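Local structure of TarM (4X7R) at residues Met6-Leu11 with Ala36-Phe41; Asn68-Phe73 with Leu204-Tyr209. The protein is a protein of the GT-B glycosyltransferase clan, built on two parallel-stranded alpha/beta domains with an added antiparallel sheet. The protein carries 1 engineered substitution. One frame throughout, in Å; residues are numbered along the deposited sequence.

Contact 1: residues Met6-Leu11 with Ala36-Phe41; sequences MMVHEL and ADIVTF. With SUS (2-deoxy-3,6-di-O-sulfo-2-(sulfoamino)-alpha-D-glucopyranose), chain C; BDP (beta-D-glucopyranuronic acid), chain B.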
loop_
_atom_site.group_PDB
_atom_site.type_symbol
_atom_site.label_atom_id
_atom_site.label_comp_id
_atom_site.label_asym_id
_atom_site.label_seq_id
_atom_site.Cartn_x
_atom_site.Cartn_y
_atom_site.Cartn_z
ATOM N N MET A 6 -7.595 0.674 -12.300
ATOM C CA MET A 6 -6.449 1.230 -11.599
ATOM C C MET A 6 -5.687 0.135 -10.926
ATOM O O MET A 6 -6.203 -0.519 -10.037
ATOM C CB MET A 6 -6.902 2.331 -10.625
ATOM C CG MET A 6 -7.794 3.342 -11.284
ATOM S SD MET A 6 -8.342 4.751 -10.284
ATOM C CE MET A 6 -8.795 3.991 -8.749
ATOM N N MET A 7 -4.465 -0.072 -11.375
ATOM C CA MET A 7 -3.622 -1.188 -11.008
ATOM C C MET A 7 -2.600 -0.953 -9.955
ATOM O O MET A 7 -1.862 0.043 -9.969
ATOM C CB MET A 7 -2.985 -1.770 -12.261
ATOM C CG MET A 7 -4.013 -2.322 -13.224
ATOM S SD MET A 7 -3.361 -2.253 -14.901
ATOM C CE MET A 7 -1.806 -2.986 -14.646
ATOM N N VAL A 8 -2.583 -1.873 -9.014
ATOM C CA VAL A 8 -1.650 -1.894 -7.882
ATOM C C VAL A 8 -1.383 -3.365 -7.503
ATOM O O VAL A 8 -2.175 -4.253 -7.845
ATOM C CB VAL A 8 -2.215 -1.035 -6.707
ATOM C CG1 VAL A 8 -3.447 -1.670 -6.033
ATOM C CG2 VAL A 8 -1.148 -0.696 -5.685
ATOM N N HIS A 9 -0.274 -3.624 -6.808
ATOM C CA HIS A 9 0.063 -4.964 -6.359
ATOM C C HIS A 9 -1.079 -5.601 -5.546
ATOM O O HIS A 9 -1.567 -6.670 -5.918
ATOM C CB HIS A 9 1.349 -4.904 -5.517
ATOM C CG HIS A 9 1.665 -6.181 -4.819
ATOM N ND1 HIS A 9 1.682 -7.388 -5.500
ATOM C CD2 HIS A 9 2.007 -6.397 -3.527
ATOM C CE1 HIS A 9 1.981 -8.302 -4.595
ATOM N NE2 HIS A 9 2.200 -7.756 -3.397
ATOM N N GLU A 10 -1.498 -4.941 -4.451
ATOM C CA GLU A 10 -2.507 -5.446 -3.512
ATOM C C GLU A 10 -3.222 -4.317 -2.812
ATOM O O GLU A 10 -2.783 -3.157 -2.868
ATOM C CB GLU A 10 -1.809 -6.270 -2.406
ATOM C CG GLU A 10 -0.999 -5.434 -1.406
ATOM C CD GLU A 10 -0.463 -6.168 -0.192
ATOM O OE1 GLU A 10 -1.232 -6.884 0.489
ATOM O OE2 GLU A 10 0.725 -5.955 0.124
ATOM N N LEU A 11 -4.300 -4.674 -2.101
ATOM C CA LEU A 11 -5.060 -3.805 -1.206
ATOM C C LEU A 11 -5.024 -4.468 0.157
ATOM O O LEU A 11 -5.118 -5.688 0.252
ATOM C CB LEU A 11 -6.527 -3.622 -1.641
ATOM C CG LEU A 11 -6.813 -2.771 -2.884
ATOM C CD1 LEU A 11 -8.300 -2.667 -3.109
ATOM C CD2 LEU A 11 -6.174 -1.365 -2.784
ATOM N N ALA A 36 -14.554 3.549 -11.813
ATOM C CA ALA A 36 -13.110 3.483 -11.671
ATOM C C ALA A 36 -12.803 2.454 -10.615
ATOM O O ALA A 36 -12.888 2.741 -9.417
ATOM C CB ALA A 36 -12.544 4.844 -11.287
ATOM N N ASP A 37 -12.460 1.232 -11.069
ATOM C CA ASP A 37 -12.192 0.092 -10.192
ATOM C C ASP A 37 -10.733 -0.237 -10.017
ATOM O O ASP A 37 -9.894 0.250 -10.771
ATOM C CB ASP A 37 -13.036 -1.113 -10.617
ATOM C CG ASP A 37 -14.533 -0.781 -10.630
ATOM O OD1 ASP A 37 -15.053 -0.318 -9.583
ATOM O OD2 ASP A 37 -15.171 -0.962 -11.684
ATOM N N ILE A 38 -10.416 -1.023 -8.975
ATOM C CA ILE A 38 -9.039 -1.376 -8.641
ATOM C C ILE A 38 -8.735 -2.799 -9.079
ATOM O O ILE A 38 -9.546 -3.690 -8.847
ATOM C CB ILE A 38 -8.774 -1.112 -7.136
ATOM C CG1 ILE A 38 -9.046 0.432 -6.804
ATOM C CG2 ILE A 38 -7.344 -1.556 -6.737
ATOM C CD1 ILE A 38 -8.906 0.881 -5.340
ATOM N N VAL A 39 -7.592 -2.999 -9.753
ATOM C CA VAL A 39 -7.119 -4.331 -10.188
ATOM C C VAL A 39 -5.868 -4.665 -9.366
ATOM O O VAL A 39 -4.917 -3.884 -9.374
ATOM C CB VAL A 39 -6.819 -4.402 -11.704
ATOM C CG1 VAL A 39 -6.426 -5.829 -12.121
ATOM C CG2 VAL A 39 -7.996 -3.872 -12.531
ATOM N N THR A 40 -5.889 -5.797 -8.636
ATOM C CA THR A 40 -4.766 -6.292 -7.834
ATOM C C THR A 40 -4.252 -7.618 -8.405
ATOM O O THR A 40 -4.960 -8.267 -9.179
ATOM C CB THR A 40 -5.092 -6.347 -6.344
ATOM O OG1 THR A 40 -6.133 -7.309 -6.116
ATOM C CG2 THR A 40 -5.454 -4.978 -5.775
ATOM N N PHE A 41 -3.005 -8.005 -8.038
ATOM C CA PHE A 41 -2.348 -9.187 -8.582
ATOM C C PHE A 41 -1.820 -10.153 -7.529
ATOM O O PHE A 41 -1.350 -11.217 -7.885
ATOM C CB PHE A 41 -1.227 -8.763 -9.581
ATOM C CG PHE A 41 -1.723 -7.830 -10.672
ATOM C CD1 PHE A 41 -2.386 -8.329 -11.789
ATOM C CD2 PHE A 41 -1.527 -6.449 -10.575
ATOM C CE1 PHE A 41 -2.868 -7.465 -12.787
ATOM C CE2 PHE A 41 -2.015 -5.588 -11.562
ATOM C CZ PHE A 41 -2.691 -6.099 -12.662
HETATM N N2 SUS C . 4.469 -8.602 -8.271
HETATM C C1 SUS C . 5.972 -9.363 -6.475
HETATM S S1 SUS C . 2.975 -9.539 -8.305
HETATM C C2 SUS C . 4.880 -8.386 -6.872
HETATM S S2 SUS C . 6.051 -7.704 -1.161
HETATM C C3 SUS C . 5.360 -6.935 -6.645
HETATM O O3 SUS C . 4.297 -5.998 -6.916
HETATM S S3 SUS C . 4.445 -5.045 -8.100
HETATM C C4 SUS C . 5.911 -6.708 -5.231
HETATM O O4 SUS C . 6.520 -5.432 -5.263
HETATM C C5 SUS C . 6.953 -7.824 -4.864
HETATM O O5 SUS C . 6.360 -9.138 -5.093
HETATM C C6 SUS C . 7.344 -7.848 -3.388
HETATM O O6 SUS C . 6.156 -8.031 -2.641
HETATM O O1S SUS C . 1.845 -8.692 -7.727
HETATM O O2S SUS C . 2.727 -9.900 -9.762
HETATM O O3S SUS C . 3.124 -10.808 -7.467
HETATM O O4S SUS C . 4.574 -7.786 -0.763
HETATM O O5S SUS C . 6.888 -8.716 -0.376
HETATM O O6S SUS C . 6.567 -6.285 -0.899
HETATM O O7S SUS C . 5.731 -4.270 -7.888
HETATM O O8S SUS C . 3.274 -4.064 -8.176
HETATM O O9S SUS C . 4.531 -5.830 -9.404
HETATM C C1 BDP B . 6.240 -4.725 -4.054
HETATM C C2 BDP B . 7.494 -3.894 -3.669
HETATM C C3 BDP B . 7.210 -3.019 -2.447
HETATM C C4 BDP B . 5.851 -2.230 -2.600
HETATM C C5 BDP B . 4.713 -3.221 -3.024
HETATM C C6 BDP B . 3.351 -2.523 -3.224
HETATM O O2 BDP B . 8.573 -4.775 -3.388
HETATM O O3 BDP B . 8.314 -2.106 -2.258
HETATM O O4 BDP B . 5.519 -1.699 -1.320
HETATM O O5 BDP B . 5.087 -3.891 -4.259
HETATM O O6A BDP B . 3.221 -1.789 -4.232
HETATM O O6B BDP B . 2.441 -2.805 -2.406
#

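Contact 2: residues Asn68-Phe73 with Leu204-Tyr209; sequences NVFEYF and LALCVY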
loop_
_atom_site.group_PDB
_atom_site.type_symbol
_atom_site.label_atom_id
_atom_site.label_comp_id
_atom_site.label_asym_id
_atom_site.label_seq_id
_atom_site.Cartn_x
_atom_site.Cartn_y
_atom_site.Cartn_z
ATOM N N ASN A 68 -9.294 -9.052 -8.844
ATOM C CA ASN A 68 -8.039 -9.704 -8.506
ATOM C C ASN A 68 -7.838 -10.927 -9.438
ATOM O O ASN A 68 -8.792 -11.644 -9.717
ATOM C CB ASN A 68 -8.005 -10.070 -7.023
ATOM C CG ASN A 68 -6.773 -10.856 -6.629
ATOM O OD1 ASN A 68 -6.746 -12.103 -6.660
ATOM N ND2 ASN A 68 -5.709 -10.140 -6.300
ATOM N N VAL A 69 -6.615 -11.119 -9.948
ATOM C CA VAL A 69 -6.251 -12.205 -10.883
ATOM C C VAL A 69 -6.604 -13.609 -10.341
ATOM O O VAL A 69 -7.180 -14.387 -11.075
ATOM C CB VAL A 69 -4.768 -12.095 -11.389
ATOM C CG1 VAL A 69 -3.761 -12.190 -10.239
ATOM C CG2 VAL A 69 -4.467 -13.142 -12.467
ATOM N N PHE A 70 -6.241 -13.931 -9.076
ATOM C CA PHE A 70 -6.553 -15.236 -8.475
ATOM C C PHE A 70 -8.033 -15.378 -8.225
ATOM O O PHE A 70 -8.585 -16.429 -8.542
ATOM C CB PHE A 70 -5.709 -15.527 -7.224
ATOM C CG PHE A 70 -4.243 -15.539 -7.578
ATOM C CD1 PHE A 70 -3.713 -16.543 -8.389
ATOM C CD2 PHE A 70 -3.420 -14.469 -7.228
ATOM C CE1 PHE A 70 -2.373 -16.507 -8.790
ATOM C CE2 PHE A 70 -2.073 -14.443 -7.613
ATOM C CZ PHE A 70 -1.554 -15.462 -8.379
ATOM N N GLU A 71 -8.698 -14.294 -7.763
ATOM C CA GLU A 71 -10.154 -14.284 -7.513
ATOM C C GLU A 71 -10.965 -14.553 -8.766
ATOM O O GLU A 71 -11.966 -15.243 -8.688
ATOM C CB GLU A 71 -10.609 -12.954 -6.870
ATOM C CG GLU A 71 -10.102 -12.783 -5.448
ATOM C CD GLU A 71 -10.697 -13.706 -4.401
ATOM O OE1 GLU A 71 -11.911 -14.004 -4.485
ATOM O OE2 GLU A 71 -9.952 -14.112 -3.480
ATOM N N TYR A 72 -10.535 -14.010 -9.910
ATOM C CA TYR A 72 -11.188 -14.197 -11.203
ATOM C C TYR A 72 -11.215 -15.695 -11.586
ATOM O O TYR A 72 -12.268 -16.207 -11.960
ATOM C CB TYR A 72 -10.442 -13.374 -12.264
ATOM C CG TYR A 72 -10.836 -13.665 -13.697
ATOM C CD1 TYR A 72 -12.023 -13.165 -14.231
ATOM C CD2 TYR A 72 -10.001 -14.397 -14.534
ATOM C CE1 TYR A 72 -12.400 -13.448 -15.548
ATOM C CE2 TYR A 72 -10.350 -14.660 -15.856
ATOM C CZ TYR A 72 -11.548 -14.179 -16.363
ATOM O OH TYR A 72 -11.894 -14.430 -17.669
ATOM N N PHE A 73 -10.053 -16.395 -11.502
ATOM C CA PHE A 73 -10.020 -17.813 -11.863
ATOM C C PHE A 73 -10.649 -18.682 -10.783
ATOM O O PHE A 73 -11.199 -19.730 -11.100
ATOM C CB PHE A 73 -8.582 -18.267 -12.164
ATOM C CG PHE A 73 -7.982 -17.586 -13.370
ATOM C CD1 PHE A 73 -8.448 -17.870 -14.651
ATOM C CD2 PHE A 73 -6.982 -16.636 -13.223
ATOM C CE1 PHE A 73 -7.878 -17.258 -15.768
ATOM C CE2 PHE A 73 -6.427 -16.010 -14.338
ATOM C CZ PHE A 73 -6.877 -16.328 -15.602
ATOM N N LEU A 204 3.821 -12.744 -14.921
ATOM C CA LEU A 204 3.587 -11.559 -15.757
ATOM C C LEU A 204 2.724 -11.956 -16.946
ATOM O O LEU A 204 1.746 -11.282 -17.201
ATOM C CB LEU A 204 4.939 -10.936 -16.185
ATOM C CG LEU A 204 4.950 -9.884 -17.289
ATOM C CD1 LEU A 204 4.227 -8.590 -16.841
ATOM C CD2 LEU A 204 6.392 -9.581 -17.710
ATOM N N ALA A 205 3.039 -13.088 -17.620
ATOM C CA ALA A 205 2.238 -13.625 -18.737
ATOM C C ALA A 205 0.794 -13.886 -18.293
ATOM O O ALA A 205 -0.127 -13.563 -19.039
ATOM C CB ALA A 205 2.850 -14.925 -19.280
ATOM N N LEU A 206 0.598 -14.489 -17.106
ATOM C CA LEU A 206 -0.744 -14.770 -16.568
ATOM C C LEU A 206 -1.492 -13.436 -16.375
ATOM O O LEU A 206 -2.624 -13.280 -16.852
ATOM C CB LEU A 206 -0.627 -15.527 -15.212
ATOM C CG LEU A 206 -1.943 -15.724 -14.419
ATOM C CD1 LEU A 206 -2.797 -16.775 -15.047
ATOM C CD2 LEU A 206 -1.688 -16.061 -12.952
ATOM N N CYS A 207 -0.828 -12.457 -15.702
ATOM C CA CYS A 207 -1.416 -11.126 -15.446
ATOM C C CYS A 207 -1.714 -10.338 -16.689
ATOM O O CYS A 207 -2.750 -9.694 -16.751
ATOM C CB CYS A 207 -0.558 -10.346 -14.467
ATOM S SG CYS A 207 -0.526 -11.081 -12.820
ATOM N N VAL A 208 -0.874 -10.469 -17.722
ATOM C CA VAL A 208 -1.118 -9.810 -19.011
ATOM C C VAL A 208 -2.371 -10.415 -19.665
ATOM O O VAL A 208 -3.233 -9.673 -20.139
ATOM C CB VAL A 208 0.131 -9.862 -19.930
ATOM C CG1 VAL A 208 -0.230 -9.565 -21.389
ATOM C CG2 VAL A 208 1.215 -8.914 -19.420
ATOM N N TYR A 209 -2.488 -11.764 -19.653
ATOM C CA TYR A 209 -3.654 -12.456 -20.206
ATOM C C TYR A 209 -4.909 -11.986 -19.485
ATOM O O TYR A 209 -5.894 -11.641 -20.132
ATOM C CB TYR A 209 -3.489 -13.980 -20.067
ATOM C CG TYR A 209 -4.756 -14.769 -20.348
ATOM C CD1 TYR A 209 -5.156 -15.047 -21.655
ATOM C CD2 TYR A 209 -5.517 -15.303 -19.305
ATOM C CE1 TYR A 209 -6.295 -15.817 -21.914
ATOM C CE2 TYR A 209 -6.674 -16.040 -19.553
ATOM C CZ TYR A 209 -7.054 -16.304 -20.858
ATOM O OH TYR A 209 -8.214 -17.011 -21.078
#

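Contact 1: residues Met6-Leu11 with Ala36-Phe41
The H9 ring lies between sugar and protein: SUS C4 sits over the centre of one face, E10 CB lies against the opposite face toward the rim, and N-sulfo oxygen O1S of SUS and carboxylate oxygen O6B of BDP come to the edge in the ring plane. H9 ND1 donates to SUS O1S at 2.6 Å, a short but bent bond (140° at the hydrogen). The CB of H9 points away from 36-41, and CG stands anti to the backbone N (chi1 170°). SUS is also hydrogen-bonded to S230 OG and K233 NZ. The F41 ring is met obliquely by M7, whose methyl CE is 3.8 Å from F41 CZ, and by the V8 carbonyl oxygen near CD2; F41 CB, outside the ring, approaches the same O1S that H9 binds. Behind these groups run the first two strands of the Rossmann-like N-terminal domain, parallel neighbours joined by helix 17-31 in a beta-alpha-beta crossover. M6 N donates to D37 O at 2.8 Å, V39 N to M6 O and V8 N to V39 O. At H9 the backbone turns (phi/psi -54/-57), yet F41 N still reaches H9 O (2.9 Å), which ties H9 to the residue that follows strand 36-40. M7 and V39 lie side by side on the sheet face covered by helix 203-214, CG of M7 3.8 Å from V39 CB. On the face toward helix 17-31, M6 crosses I38, its bent chain bringing CE to 4.1 Å from I38 CG1. The methyl CG2 of I38 also meets V8 CG1 and, at 3.9 Å, L11 CD1, while T40 CG2 packs against L11 CG.

Contact 2: residues Asn68-Phe73 with Leu204-Tyr209
Helix 69-78, which follows the edge strand 66-68 of the N-terminal parallel sheet, meets helix 203-214, which leads from the long antiparallel sheet back into that domain. Their short segments V69-F73 and L204-Y209 cross at 66° with axes 11.1 Å apart, and side chains bridge the gap. L206 is central: CG stands anti to the backbone N (chi1 172°), and the two methyls part between neighbours. CD1 lies 3.8 Å from F73 CE2, oblique to that ring, as L206 and F73 slide past each other in opposite directions; CD2 touches V69 CG2 at 4.1 Å and approaches F70 CE1. The other valine methyl, CG1, faces C207 SG at 4.3 Å and also lies against one face of the F70 ring. F73 and Y209 meet rim to rim, CZ of F73 4.0 Å from CE2 of Y209, each atom near the plane of the other ring, while Y72 CD2 covers the centre of one F73 face. N68 caps the start of the first helix: OD1 accepts from E71 N on an in-plane lone pair at 3.1 Å and, weakly, from F70 N. Its ND2 is held by T40 OG1 and D42 O, fixing both ends of the amide. Across the helices the contact is wholly apolar, so its fit rests on the shapes of methyls, sulfur and aromatic rings rather than on directed bonds.

Overall arrangement
Both contacts are buried, but contact 1 lies nearer the middle of the chain, its centre about 10 Å from the chain's centre against about 19 Å for contact 2. Backbone bonds between adjacent strands hold the first; the second relies on side chains between helices and gains no polar link across its segments. Their centres are about 12 Å apart and they touch directly: the T40-N68 hydrogen bond joins them, and F41 CD1 packs 3.5 Å from C207 SG. F41, a glycan-pocket residue, therefore also adjoins the helix pair. H9 of contact 1 belongs to the same pocket; in segment 204-209 it is L204, which takes no part in the helix pairing.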